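Local coordinates for C381 turret protein (Sulfolobus turreted icosahedral virus, PDB 4IND), which probably builds the turrets of the viral capsid, assembling as five copies of a triple jelly-roll chain, at residues 172-177 against 259-264; 265-270 against 373-378; 300-305 against 338-343; 319-324 against 349-354. All coordinates share one frame; numbering follows the deposited sequence.

Interaction 1: 172-177 against 259-264. With 2HP (dihydrogenphosphate ion), chain U.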
loop_
_atom_site.group_PDB
_atom_site.type_symbol
_atom_site.label_atom_id
_atom_site.label_comp_id
_atom_site.label_asym_id
_atom_site.label_seq_id
_atom_site.Cartn_x
_atom_site.Cartn_y
_atom_site.Cartn_z
ATOM N N ARG A 172 -9.751 17.583 7.386
ATOM C CA ARG A 172 -8.501 16.945 7.804
ATOM C C ARG A 172 -8.009 16.079 6.666
ATOM O O ARG A 172 -8.783 15.321 6.091
ATOM C CB ARG A 172 -8.728 16.049 9.038
ATOM C CG ARG A 172 -7.467 15.353 9.503
ATOM C CD ARG A 172 -7.699 14.006 10.186
ATOM N NE ARG A 172 -8.145 12.971 9.250
ATOM C CZ ARG A 172 -8.440 11.727 9.630
ATOM N NH1 ARG A 172 -8.350 11.383 10.916
ATOM N NH2 ARG A 172 -8.846 10.822 8.747
ATOM N N LEU A 173 -6.726 16.184 6.332
ATOM C CA LEU A 173 -6.128 15.310 5.322
ATOM C C LEU A 173 -5.007 14.520 5.956
ATOM O O LEU A 173 -4.145 15.101 6.615
ATOM C CB LEU A 173 -5.560 16.129 4.166
ATOM C CG LEU A 173 -6.538 17.022 3.419
ATOM C CD1 LEU A 173 -5.806 17.773 2.305
ATOM C CD2 LEU A 173 -7.675 16.190 2.839
ATOM N N ARG A 174 -4.993 13.206 5.764
ATOM C CA ARG A 174 -3.892 12.420 6.307
ATOM C C ARG A 174 -2.729 12.567 5.337
ATOM O O ARG A 174 -2.879 13.177 4.286
ATOM C CB ARG A 174 -4.292 10.961 6.428
ATOM C CG ARG A 174 -4.704 10.380 5.093
ATOM C CD ARG A 174 -4.615 8.879 5.096
ATOM N NE ARG A 174 -5.037 8.346 3.813
ATOM C CZ ARG A 174 -6.281 7.981 3.514
ATOM N NH1 ARG A 174 -7.260 8.074 4.415
ATOM N NH2 ARG A 174 -6.540 7.512 2.299
ATOM N N LYS A 175 -1.589 11.988 5.669
ATOM C CA LYS A 175 -0.387 12.158 4.855
ATOM C C LYS A 175 -0.632 11.843 3.390
ATOM O O LYS A 175 -1.349 10.904 3.034
ATOM C CB LYS A 175 0.777 11.307 5.393
ATOM C CG LYS A 175 0.591 9.799 5.253
ATOM C CD LYS A 175 1.692 9.038 6.019
ATOM C CE LYS A 175 1.613 7.532 5.791
ATOM N NZ LYS A 175 1.994 7.186 4.384
ATOM N N GLY A 176 -0.020 12.645 2.529
ATOM C CA GLY A 176 -0.188 12.489 1.092
ATOM C C GLY A 176 0.002 13.827 0.410
ATOM O O GLY A 176 0.244 14.831 1.069
ATOM N N THR A 177 -0.066 13.840 -0.915
ATOM C CA THR A 177 -0.134 15.090 -1.646
ATOM C C THR A 177 -1.503 15.160 -2.286
ATOM O O THR A 177 -2.013 14.153 -2.788
ATOM C CB THR A 177 0.974 15.158 -2.716
ATOM O OG1 THR A 177 2.251 15.081 -2.067
ATOM C CG2 THR A 177 0.878 16.469 -3.509
ATOM N N VAL A 259 -11.348 17.702 -3.838
ATOM C CA VAL A 259 -10.107 17.424 -3.110
ATOM C C VAL A 259 -9.759 15.973 -3.339
ATOM O O VAL A 259 -10.559 15.094 -3.031
ATOM C CB VAL A 259 -10.289 17.645 -1.591
ATOM C CG1 VAL A 259 -8.948 17.490 -0.865
ATOM C CG2 VAL A 259 -10.902 19.010 -1.324
ATOM N N GLU A 260 -8.575 15.713 -3.876
ATOM C CA GLU A 260 -8.226 14.369 -4.316
ATOM C C GLU A 260 -6.742 14.116 -4.147
ATOM O O GLU A 260 -5.918 15.024 -4.337
ATOM C CB GLU A 260 -8.618 14.195 -5.790
ATOM C CG GLU A 260 -8.019 15.268 -6.665
ATOM C CD GLU A 260 -8.883 15.625 -7.865
ATOM O OE1 GLU A 260 -9.814 14.862 -8.205
ATOM O OE2 GLU A 260 -8.626 16.680 -8.477
ATOM N N GLU A 261 -6.387 12.888 -3.781
ATOM C CA GLU A 261 -4.986 12.526 -3.629
ATOM C C GLU A 261 -4.335 12.355 -5.003
ATOM O O GLU A 261 -4.951 11.819 -5.931
ATOM C CB GLU A 261 -4.855 11.231 -2.820
ATOM C CG GLU A 261 -3.453 10.991 -2.277
ATOM C CD GLU A 261 -3.333 9.712 -1.454
ATOM O OE1 GLU A 261 -4.372 9.079 -1.151
ATOM O OE2 GLU A 261 -2.194 9.339 -1.118
ATOM N N ILE A 262 -3.088 12.813 -5.128
ATOM C CA ILE A 262 -2.329 12.646 -6.369
ATOM C C ILE A 262 -1.000 11.929 -6.125
ATOM O O ILE A 262 -0.533 11.836 -4.983
ATOM C CB ILE A 262 -2.049 13.997 -7.076
ATOM C CG1 ILE A 262 -1.154 14.882 -6.208
ATOM C CG2 ILE A 262 -3.371 14.697 -7.442
ATOM C CD1 ILE A 262 -0.455 16.008 -7.002
ATOM N N ASN A 263 -0.431 11.382 -7.199
ATOM C CA ASN A 263 0.933 10.908 -7.191
ATOM C C ASN A 263 1.859 12.064 -7.534
ATOM O O ASN A 263 1.399 13.123 -7.956
ATOM C CB ASN A 263 1.101 9.736 -8.164
ATOM C CG ASN A 263 0.486 8.466 -7.620
ATOM O OD1 ASN A 263 0.518 8.233 -6.417
ATOM N ND2 ASN A 263 -0.106 7.656 -8.492
ATOM N N GLU A 264 3.156 11.876 -7.337
ATOM C CA GLU A 264 4.092 12.966 -7.557
ATOM C C GLU A 264 3.877 13.607 -8.925
ATOM O O GLU A 264 3.738 12.922 -9.936
ATOM C CB GLU A 264 5.544 12.500 -7.432
ATOM C CG GLU A 264 6.511 13.666 -7.561
ATOM C CD GLU A 264 7.967 13.249 -7.474
ATOM O OE1 GLU A 264 8.797 14.112 -7.126
ATOM O OE2 GLU A 264 8.280 12.072 -7.761
HETATM P P 2HP U . -10.981 9.779 5.646
HETATM O O1 2HP U . -9.710 10.589 5.658
HETATM O O2 2HP U . -11.330 9.783 7.102
HETATM O O3 2HP U . -10.662 8.344 5.120
HETATM O O4 2HP U . -12.156 10.443 4.860
HETATM O O HOH W 1 -0.318 11.097 -2.148
#
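The amide of Ile-262 gives a nearly straight hydrogen bond (174° at the hydrogen) to the carbonyl oxygen of Thr-177, N to O 2.9 Å, and this joins strand 176-187 to its antiparallel neighbour 253-262 in one sheet of the middle jelly roll. The amide of Thr-177 turns instead to a water, which lies 3.0 Å from Thr-177 N and donates to Ile-262 O and to Glu-261 OE2. A carboxylate suits that place: Glu-261, in one of its two conformers, stands with CG anti to its backbone N (chi1 -164°) and its chain extended, so that OE2 reaches the water and its methylenes pass along the Thr-177 carbonyl.

At the far end of 172-177, two arginines approach a dihydrogenphosphate. Arg-172, bent at chi3 (70°), directs NH2 to O1 of the anion at 3.2 Å, with O1 at the edge of the guanidinium and in its plane. Arg-174, poorly ordered, adds at most a weak bond from NH1 to O3, while its NH2 is held by the Phe-149 carbonyl and lies 4.4 Å from Glu-261 OE1, too far for a salt bridge. Arg-147 and the Leu-79 amide also bond to the anion, and Glu-125 pairs with Arg-172; the acid probably helps to balance the positive charge gathered here.

Gly-176 adopts a positive phi and an extended psi, at which a CB would jam against the preceding carbonyl oxygen. Around the polar groups the packing is apolar: Leu-173 CD2 meets Val-259 CG1 obliquely, and Thr-177 CG2 rests 3.7 Å from Ile-262 CG1.

Interaction 2: 265-270 against 373-378. With 2HP (dihydrogenphosphate ion), chain B.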
loop_
_atom_site.group_PDB
_atom_site.type_symbol
_atom_site.label_atom_id
_atom_site.label_comp_id
_atom_site.label_asym_id
_atom_site.label_seq_id
_atom_site.Cartn_x
_atom_site.Cartn_y
_atom_site.Cartn_z
ATOM N N LEU A 265 3.828 14.931 -8.936
ATOM C CA LEU A 265 3.654 15.676 -10.165
ATOM C C LEU A 265 4.834 16.615 -10.377
ATOM O O LEU A 265 4.966 17.637 -9.706
ATOM C CB LEU A 265 2.340 16.466 -10.110
ATOM C CG LEU A 265 2.111 17.480 -11.246
ATOM C CD1 LEU A 265 2.315 16.858 -12.617
ATOM C CD2 LEU A 265 0.710 18.094 -11.135
ATOM N N VAL A 266 5.707 16.266 -11.308
ATOM C CA VAL A 266 6.769 17.180 -11.697
ATOM C C VAL A 266 6.190 18.167 -12.697
ATOM O O VAL A 266 5.926 17.816 -13.850
ATOM C CB VAL A 266 7.948 16.427 -12.307
ATOM C CG1 VAL A 266 9.038 17.410 -12.752
ATOM C CG2 VAL A 266 8.509 15.429 -11.298
ATOM N N GLU A 267 5.968 19.399 -12.246
ATOM C CA GLU A 267 5.342 20.400 -13.097
ATOM C C GLU A 267 6.262 20.822 -14.230
ATOM O O GLU A 267 5.826 21.034 -15.359
ATOM C CB GLU A 267 4.922 21.603 -12.259
ATOM C CG GLU A 267 3.935 21.208 -11.180
ATOM C CD GLU A 267 3.441 22.387 -10.360
ATOM O OE1 GLU A 267 2.328 22.295 -9.798
ATOM O OE2 GLU A 267 4.166 23.401 -10.263
ATOM N N ASN A 268 7.545 20.935 -13.918
ATOM C CA ASN A 268 8.541 21.228 -14.938
ATOM C C ASN A 268 9.953 21.080 -14.398
ATOM O O ASN A 268 10.182 21.042 -13.188
ATOM C CB ASN A 268 8.335 22.624 -15.534
ATOM C CG ASN A 268 8.231 23.696 -14.474
ATOM O OD1 ASN A 268 9.206 24.032 -13.820
ATOM N ND2 ASN A 268 7.048 24.243 -14.298
ATOM N N THR A 269 10.909 20.976 -15.308
ATOM C CA THR A 269 12.297 20.824 -14.914
ATOM C C THR A 269 13.029 21.841 -15.758
ATOM O O THR A 269 12.734 21.976 -16.936
ATOM C CB THR A 269 12.804 19.408 -15.202
ATOM O OG1 THR A 269 11.942 18.446 -14.565
ATOM C CG2 THR A 269 14.244 19.229 -14.703
ATOM N N ASN A 270 13.942 22.590 -15.148
ATOM C CA ASN A 270 14.509 23.758 -15.798
ATOM C C ASN A 270 15.991 23.893 -15.538
ATOM O O ASN A 270 16.464 23.642 -14.426
ATOM C CB ASN A 270 13.806 25.028 -15.315
ATOM C CG ASN A 270 12.354 25.092 -15.757
ATOM O OD1 ASN A 270 12.059 25.333 -16.922
ATOM N ND2 ASN A 270 11.444 24.874 -14.826
ATOM N N TYR A 373 16.805 22.404 -11.731
ATOM C CA TYR A 373 15.884 22.112 -10.629
ATOM C C TYR A 373 14.565 21.626 -11.183
ATOM O O TYR A 373 14.232 21.891 -12.354
ATOM C CB TYR A 373 15.652 23.364 -9.783
ATOM C CG TYR A 373 14.808 24.409 -10.474
ATOM C CD1 TYR A 373 13.430 24.429 -10.321
ATOM C CD2 TYR A 373 15.387 25.379 -11.283
ATOM C CE1 TYR A 373 12.655 25.388 -10.950
ATOM C CE2 TYR A 373 14.616 26.342 -11.917
ATOM C CZ TYR A 373 13.254 26.329 -11.752
ATOM O OH TYR A 373 12.478 27.269 -12.375
ATOM N N GLU A 374 13.811 20.921 -10.352
ATOM C CA GLU A 374 12.463 20.533 -10.693
ATOM C C GLU A 374 11.516 21.368 -9.851
ATOM O O GLU A 374 11.810 21.678 -8.694
ATOM C CB GLU A 374 12.225 19.050 -10.365
ATOM C CG GLU A 374 13.156 18.063 -11.052
ATOM C CD GLU A 374 12.905 16.616 -10.605
ATOM O OE1 GLU A 374 13.279 15.679 -11.340
ATOM O OE2 GLU A 374 12.336 16.412 -9.509
ATOM N N GLN A 375 10.384 21.746 -10.432
ATOM C CA GLN A 375 9.282 22.305 -9.641
ATOM C C GLN A 375 8.241 21.212 -9.484
ATOM O O GLN A 375 7.785 20.625 -10.474
ATOM C CB GLN A 375 8.684 23.525 -10.343
ATOM C CG GLN A 375 7.476 24.110 -9.610
ATOM C CD GLN A 375 7.113 25.489 -10.117
ATOM O OE1 GLN A 375 7.632 25.944 -11.133
ATOM N NE2 GLN A 375 6.232 26.170 -9.401
ATOM N N ILE A 376 7.871 20.931 -8.240
ATOM C CA ILE A 376 7.046 19.785 -7.927
ATOM C C ILE A 376 5.765 20.249 -7.261
ATOM O O ILE A 376 5.792 21.139 -6.411
ATOM C CB ILE A 376 7.815 18.830 -7.021
ATOM C CG1 ILE A 376 9.067 18.342 -7.784
ATOM C CG2 ILE A 376 6.927 17.675 -6.573
ATOM C CD1 ILE A 376 10.092 17.643 -6.935
ATOM N N ALA A 377 4.636 19.660 -7.657
ATOM C CA ALA A 377 3.349 20.045 -7.060
ATOM C C ALA A 377 3.356 19.778 -5.574
ATOM O O ALA A 377 3.839 18.728 -5.119
ATOM C CB ALA A 377 2.182 19.310 -7.732
ATOM N N GLY A 378 2.794 20.722 -4.813
ATOM C CA GLY A 378 2.552 20.526 -3.387
ATOM C C GLY A 378 3.205 21.624 -2.564
ATOM O O GLY A 378 4.438 21.732 -2.525
HETATM P P 2HP B . 8.742 15.576 -2.950
HETATM O O1 2HP B . 9.401 16.347 -4.054
HETATM O O2 2HP B . 7.329 16.085 -2.984
HETATM O O3 2HP B . 9.457 15.894 -1.592
HETATM O O4 2HP B . 8.715 14.050 -3.252
HETATM O O HOH W 2 3.786 16.375 -6.184
HETATM O O HOH W 3 12.411 15.931 -13.906
#
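This is an edge pairing of two antiparallel strands, 266-278 and 365-377, in a sheet of the third jelly roll, the nucleoplasmin-like/VP domain, and a classic beta bulge interrupts it. Val-266 pairs with Ile-376 and Thr-269 with Glu-374 as non-hydrogen-bonded pairs; between them Glu-267 and Asn-268 both face Gln-375. Glu-267 N donates to Gln-375 O at 2.8 Å, and the helix-like psi of Glu-267 (-39°) turns Asn-268 N back to the same oxygen, where it adds a weak bond. Beyond the bulge the ladder is regular: Gln-375 N binds Asn-268 O, and Asn-270 and Tyr-373 exchange two bonds, the carbonyls pointing almost straight at their donors. On the other side Ala-377 N donates to Leu-265 O.

The bulge brings two side chains up to Gln-375. The extended Glu-267 crosses it obliquely, OE2 lying 3.4 Å from Gln-375 CG, while Asn-268 runs alongside with its amide nearly perpendicular (86°) to that of Gln-375, whose NE2 is taken by Ser-295. Next to them Asn-270 lies beside the Tyr-373 ring, CB 3.7 Å from CE2. The small Ala-377 packs its CB against Leu-265 CB at 3.7 Å.

On the face of Val-266, Thr-269 and Glu-374, a water joins Thr-269 OG1 to Glu-374 OE1, whereas Glu-374 OE2 is buried without a partner. In a neighbouring subunit, Arg-347 makes a long, weak ion pair with OE1 and Glu-348 accepts from the Val-266 amide. Lys-231 and His-296 hydrogen-bond a dihydrogenphosphate that Ile-376 merely touches, CD1 lying 3.2 Å from O1.

Interaction 3: 300-305 against 338-343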
loop_
_atom_site.group_PDB
_atom_site.type_symbol
_atom_site.label_atom_id
_atom_site.label_comp_id
_atom_site.label_asym_id
_atom_site.label_seq_id
_atom_site.Cartn_x
_atom_site.Cartn_y
_atom_site.Cartn_z
ATOM N N LYS A 300 19.015 19.722 -8.470
ATOM C CA LYS A 300 19.725 18.542 -8.954
ATOM C C LYS A 300 21.201 18.824 -9.225
ATOM O O LYS A 300 22.051 17.955 -9.069
ATOM C CB LYS A 300 19.059 18.007 -10.228
ATOM C CG LYS A 300 17.577 17.748 -10.095
ATOM C CD LYS A 300 17.291 16.750 -8.995
ATOM C CE LYS A 300 17.743 15.347 -9.375
ATOM N NZ LYS A 300 17.249 14.322 -8.403
ATOM N N TYR A 301 21.497 20.044 -9.634
ATOM C CA TYR A 301 22.848 20.397 -10.078
ATOM C C TYR A 301 23.046 21.902 -10.063
ATOM O O TYR A 301 22.138 22.659 -10.414
ATOM C CB TYR A 301 23.068 19.885 -11.493
ATOM C CG TYR A 301 24.427 20.248 -12.085
ATOM C CD1 TYR A 301 25.563 19.523 -11.750
ATOM C CD2 TYR A 301 24.556 21.289 -12.998
ATOM C CE1 TYR A 301 26.815 19.846 -12.303
ATOM C CE2 TYR A 301 25.789 21.628 -13.553
ATOM C CZ TYR A 301 26.915 20.903 -13.196
ATOM O OH TYR A 301 28.146 21.220 -13.748
ATOM N N ALA A 302 24.231 22.335 -9.653
ATOM C CA ALA A 302 24.576 23.751 -9.687
ATOM C C ALA A 302 26.044 23.952 -10.016
ATOM O O ALA A 302 26.900 23.147 -9.639
ATOM C CB ALA A 302 24.224 24.440 -8.372
ATOM N N SER A 303 26.332 25.036 -10.722
ATOM C CA SER A 303 27.697 25.342 -11.113
ATOM C C SER A 303 27.862 26.851 -11.191
ATOM O O SER A 303 26.913 27.573 -11.504
ATOM C CB SER A 303 27.998 24.718 -12.470
ATOM O OG SER A 303 29.361 24.848 -12.786
ATOM N N VAL A 304 29.055 27.330 -10.883
ATOM C CA VAL A 304 29.338 28.763 -10.995
ATOM C C VAL A 304 30.572 28.951 -11.856
ATOM O O VAL A 304 31.594 28.299 -11.634
ATOM C CB VAL A 304 29.549 29.422 -9.620
ATOM C CG1 VAL A 304 29.957 30.881 -9.782
ATOM C CG2 VAL A 304 28.269 29.314 -8.783
ATOM N N SER A 305 30.470 29.825 -12.856
ATOM C CA SER A 305 31.614 30.171 -13.675
ATOM C C SER A 305 32.009 31.594 -13.367
ATOM O O SER A 305 31.177 32.408 -12.948
ATOM C CB SER A 305 31.292 30.026 -15.159
ATOM O OG SER A 305 30.202 30.850 -15.516
ATOM N N SER A 338 33.667 24.471 -7.933
ATOM C CA SER A 338 32.795 25.248 -8.816
ATOM C C SER A 338 31.525 24.532 -9.279
ATOM O O SER A 338 30.635 25.154 -9.859
ATOM C CB SER A 338 33.593 25.723 -10.031
ATOM O OG SER A 338 34.118 24.609 -10.724
ATOM N N SER A 339 31.431 23.229 -9.041
ATOM C CA SER A 339 30.196 22.529 -9.372
ATOM C C SER A 339 29.832 21.446 -8.351
ATOM O O SER A 339 30.696 20.918 -7.649
ATOM C CB SER A 339 30.258 21.975 -10.800
ATOM O OG SER A 339 31.211 20.959 -10.900
ATOM N N THR A 340 28.543 21.140 -8.266
ATOM C CA THR A 340 28.051 20.193 -7.272
ATOM C C THR A 340 28.331 18.757 -7.710
ATOM O O THR A 340 28.318 18.454 -8.902
ATOM C CB THR A 340 26.556 20.376 -7.049
ATOM O OG1 THR A 340 25.877 20.235 -8.298
ATOM C CG2 THR A 340 26.271 21.762 -6.474
ATOM N N PRO A 341 28.570 17.863 -6.736
ATOM C CA PRO A 341 28.874 16.453 -7.021
ATOM C C PRO A 341 27.642 15.647 -7.426
ATOM O O PRO A 341 26.509 16.077 -7.224
ATOM C CB PRO A 341 29.451 15.947 -5.694
ATOM C CG PRO A 341 28.800 16.804 -4.655
ATOM C CD PRO A 341 28.616 18.165 -5.293
ATOM N N PRO A 342 27.866 14.460 -8.005
ATOM C CA PRO A 342 26.759 13.620 -8.472
ATOM C C PRO A 342 25.687 13.319 -7.414
ATOM O O PRO A 342 24.504 13.229 -7.759
ATOM C CB PRO A 342 27.469 12.330 -8.898
ATOM C CG PRO A 342 28.848 12.790 -9.313
ATOM C CD PRO A 342 29.186 13.874 -8.321
ATOM N N SER A 343 26.082 13.167 -6.156
ATOM C CA SER A 343 25.117 12.780 -5.111
ATOM C C SER A 343 24.327 13.964 -4.537
ATOM O O SER A 343 23.439 13.785 -3.706
ATOM C CB SER A 343 25.833 12.053 -3.989
ATOM O OG SER A 343 26.729 12.931 -3.345
HETATM O O HOH W 4 24.928 17.797 -8.653
#
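Thr-340 turns its CB toward strand 295-305, over the Ala-302 peptide, and divides there into a polar and an apolar branch. OG1 sits between the backbone N and the carbonyl carbon (chi1 57°), the crowded position, and from it accepts the Ala-302 amide at 3.0 Å; it also donates to a water that bridges to the carbonyls of Lys-300 and Pro-341. The methyl CG2, anti to the carbonyl carbon, meets Ala-302 CB at 3.9 Å; the Thr-340 side chain also touches Trp-331. Threonine suits the place because one branch stands in for a backbone carbonyl while the other joins the core of the jelly roll.

The main chains continue the pairing antiparallel, around a single bridge between Ser-303 and Ser-339. Thr-340 N donates to Ala-302 O, and Val-304 N to Ser-338 O at 2.9 Å. Ser-338 O has a second donor, Ser-303 OG, 40° out of the carbonyl plane. Tyr-301 brings CD1 within 3.5 Å of Thr-340 OG1 and its OH to Ser-339 CB, and packs on Pro-341 of a neighbouring subunit. The loop is thus held to the strand edge mainly by hydrogen bonds, the threonine hydroxyl and the water carrying them beyond the single bridge.

Interaction 4: 319-324 against 349-354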
loop_
_atom_site.group_PDB
_atom_site.type_symbol
_atom_site.label_atom_id
_atom_site.label_comp_id
_atom_site.label_asym_id
_atom_site.label_seq_id
_atom_site.Cartn_x
_atom_site.Cartn_y
_atom_site.Cartn_z
ATOM N N THR A 319 15.859 27.020 1.577
ATOM C CA THR A 319 15.067 26.684 2.751
ATOM C C THR A 319 13.635 26.362 2.387
ATOM O O THR A 319 13.170 26.667 1.281
ATOM C CB THR A 319 15.057 27.823 3.791
ATOM O OG1 THR A 319 14.478 27.345 5.013
ATOM C CG2 THR A 319 14.242 29.005 3.281
ATOM N N ASN A 320 12.947 25.725 3.330
ATOM C CA ASN A 320 11.496 25.671 3.318
ATOM C C ASN A 320 10.985 26.845 4.156
ATOM O O ASN A 320 10.961 26.776 5.387
ATOM C CB ASN A 320 10.997 24.340 3.884
ATOM C CG ASN A 320 9.507 24.364 4.160
ATOM O OD1 ASN A 320 8.819 25.319 3.786
ATOM N ND2 ASN A 320 8.998 23.320 4.807
ATOM N N LEU A 321 10.607 27.931 3.488
ATOM C CA LEU A 321 10.204 29.159 4.177
ATOM C C LEU A 321 8.994 28.980 5.080
ATOM O O LEU A 321 8.750 29.802 5.964
ATOM C CB LEU A 321 9.923 30.266 3.164
ATOM C CG LEU A 321 11.149 30.868 2.480
ATOM C CD1 LEU A 321 10.727 31.835 1.385
ATOM C CD2 LEU A 321 12.028 31.581 3.512
ATOM N N ASN A 322 8.215 27.933 4.830
ATOM C CA ASN A 322 7.072 27.612 5.686
ATOM C C ASN A 322 7.522 26.977 7.008
ATOM O O ASN A 322 6.769 26.908 7.989
ATOM C CB ASN A 322 6.092 26.699 4.939
ATOM C CG ASN A 322 5.442 27.392 3.747
ATOM O OD1 ASN A 322 5.248 28.610 3.753
ATOM N ND2 ASN A 322 5.107 26.616 2.713
ATOM N N ARG A 323 8.762 26.511 7.029
ATOM C CA ARG A 323 9.336 25.933 8.236
ATOM C C ARG A 323 10.297 26.910 8.912
ATOM O O ARG A 323 10.312 27.025 10.142
ATOM C CB ARG A 323 10.067 24.632 7.909
ATOM C CG ARG A 323 10.896 24.111 9.062
ATOM C CD ARG A 323 11.710 22.887 8.690
ATOM N NE ARG A 323 12.383 22.342 9.865
ATOM C CZ ARG A 323 13.590 22.719 10.280
ATOM N NH1 ARG A 323 14.270 23.639 9.608
ATOM N NH2 ARG A 323 14.119 22.168 11.366
ATOM N N SER A 324 11.081 27.622 8.101
ATOM C CA SER A 324 12.129 28.494 8.617
ATOM C C SER A 324 12.486 29.622 7.647
ATOM O O SER A 324 12.624 29.394 6.440
ATOM C CB SER A 324 13.381 27.669 8.910
ATOM O OG SER A 324 14.437 28.504 9.357
ATOM N N ILE A 349 12.502 22.084 -0.411
ATOM C CA ILE A 349 12.757 23.506 -0.225
ATOM C C ILE A 349 11.804 24.253 -1.148
ATOM O O ILE A 349 11.234 23.656 -2.063
ATOM C CB ILE A 349 14.195 23.844 -0.616
ATOM C CG1 ILE A 349 14.475 23.278 -2.006
ATOM C CG2 ILE A 349 15.165 23.247 0.394
ATOM C CD1 ILE A 349 15.628 23.914 -2.721
ATOM N N ASN A 350 11.638 25.553 -0.938
ATOM C CA ASN A 350 10.770 26.324 -1.830
ATOM C C ASN A 350 11.339 27.703 -2.107
ATOM O O ASN A 350 10.692 28.546 -2.731
ATOM C CB ASN A 350 9.333 26.416 -1.285
ATOM C CG ASN A 350 9.265 26.950 0.128
ATOM O OD1 ASN A 350 10.188 27.607 0.597
ATOM N ND2 ASN A 350 8.159 26.653 0.827
ATOM N N SER A 351 12.553 27.942 -1.626
ATOM C CA SER A 351 13.233 29.206 -1.905
ATOM C C SER A 351 14.742 29.016 -1.958
ATOM O O SER A 351 15.319 28.335 -1.105
ATOM C CB SER A 351 12.854 30.258 -0.871
ATOM O OG SER A 351 13.406 31.508 -1.217
ATOM N N ILE A 352 15.363 29.610 -2.980
ATOM C CA ILE A 352 16.800 29.499 -3.238
ATOM C C ILE A 352 17.397 30.889 -3.404
ATOM O O ILE A 352 16.831 31.720 -4.108
ATOM C CB ILE A 352 17.075 28.779 -4.557
ATOM C CG1 ILE A 352 16.309 27.473 -4.624
ATOM C CG2 ILE A 352 18.570 28.539 -4.741
ATOM C CD1 ILE A 352 16.718 26.502 -3.570
ATOM N N GLN A 353 18.547 31.137 -2.781
ATOM C CA GLN A 353 19.266 32.391 -2.997
ATOM C C GLN A 353 20.775 32.140 -3.090
ATOM O O GLN A 353 21.289 31.127 -2.609
ATOM C CB GLN A 353 18.956 33.407 -1.889
ATOM C CG GLN A 353 19.473 32.992 -0.514
ATOM C CD GLN A 353 19.048 33.944 0.589
ATOM O OE1 GLN A 353 18.064 34.681 0.453
ATOM N NE2 GLN A 353 19.801 33.941 1.694
ATOM N N LEU A 354 21.472 33.056 -3.749
ATOM C CA LEU A 354 22.929 33.022 -3.818
ATOM C C LEU A 354 23.485 34.183 -3.015
ATOM O O LEU A 354 23.100 35.345 -3.219
ATOM C CB LEU A 354 23.407 33.141 -5.259
ATOM C CG LEU A 354 24.916 33.006 -5.463
ATOM C CD1 LEU A 354 25.361 31.573 -5.221
ATOM C CD2 LEU A 354 25.296 33.444 -6.864
#
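Asn-350 folds its side chain over the turn 319-324, with its amide nearly perpendicular (89°) to that of Asn-320, which it crosses obliquely. CG stands in the crowded position between the backbone N and the carbonyl carbon (chi1 54°). From there OD1 accepts from Leu-321 N at 2.9 Å, the donor lying in the plane of the side-chain carbonyl, on a lone pair. OD1 also lies 3.2 Å from Thr-319 O, two acceptors each served by backbone amides.

Thr-319 O itself is gripped twice, by Asn-350 N at 2.9 Å and by Ser-351 N at 3.2 Å. Both residues face Thr-319 in a classic beta bulge, where strand 351-358 starts beside 311-319 in a sheet of the third jelly roll; Thr-319 N returns a bond to Ser-351 O. The chain then reverses through an Asx turn, Asn-320 OD1 taking the Asn-322 amide, while Asn-320 O accepts from both Arg-323 N and Ser-324 N. Asparagine suits this corner, its short side chain placing a carbonyl within reach of the backbone two residues on. Asn-322 binds the Leu-380 carbonyl, tying the turn to the C-terminal segment. Leu-321 CD1 presses tightly on Ser-351 CB, at 3.5 Å, while Ser-351 OG bonds to Tyr-327.

From the N terminus, interaction 1 comes first: it closes an 81-residue excursion within the middle jelly roll. Strand 253-262 then leads directly into strand 266-278, so interaction 2 follows in series and touches interaction 1 where Glu-264 OE1 packs on Ile-376 CD1, at the junction of the second and third domains. Interaction 2 closes the largest loop, 102 residues, and interactions 3 and 4 both fall within it. These two cross, since 319-324 comes between 300-305 and 338-343. Interactions 2 and 3 meet the same sheet on neighbouring strands 365-377 and 295-305, the latter bound to loop 338-343; interaction 4 lies where the chain passes from strand 346-349 of that sheet to 351-358 of the other.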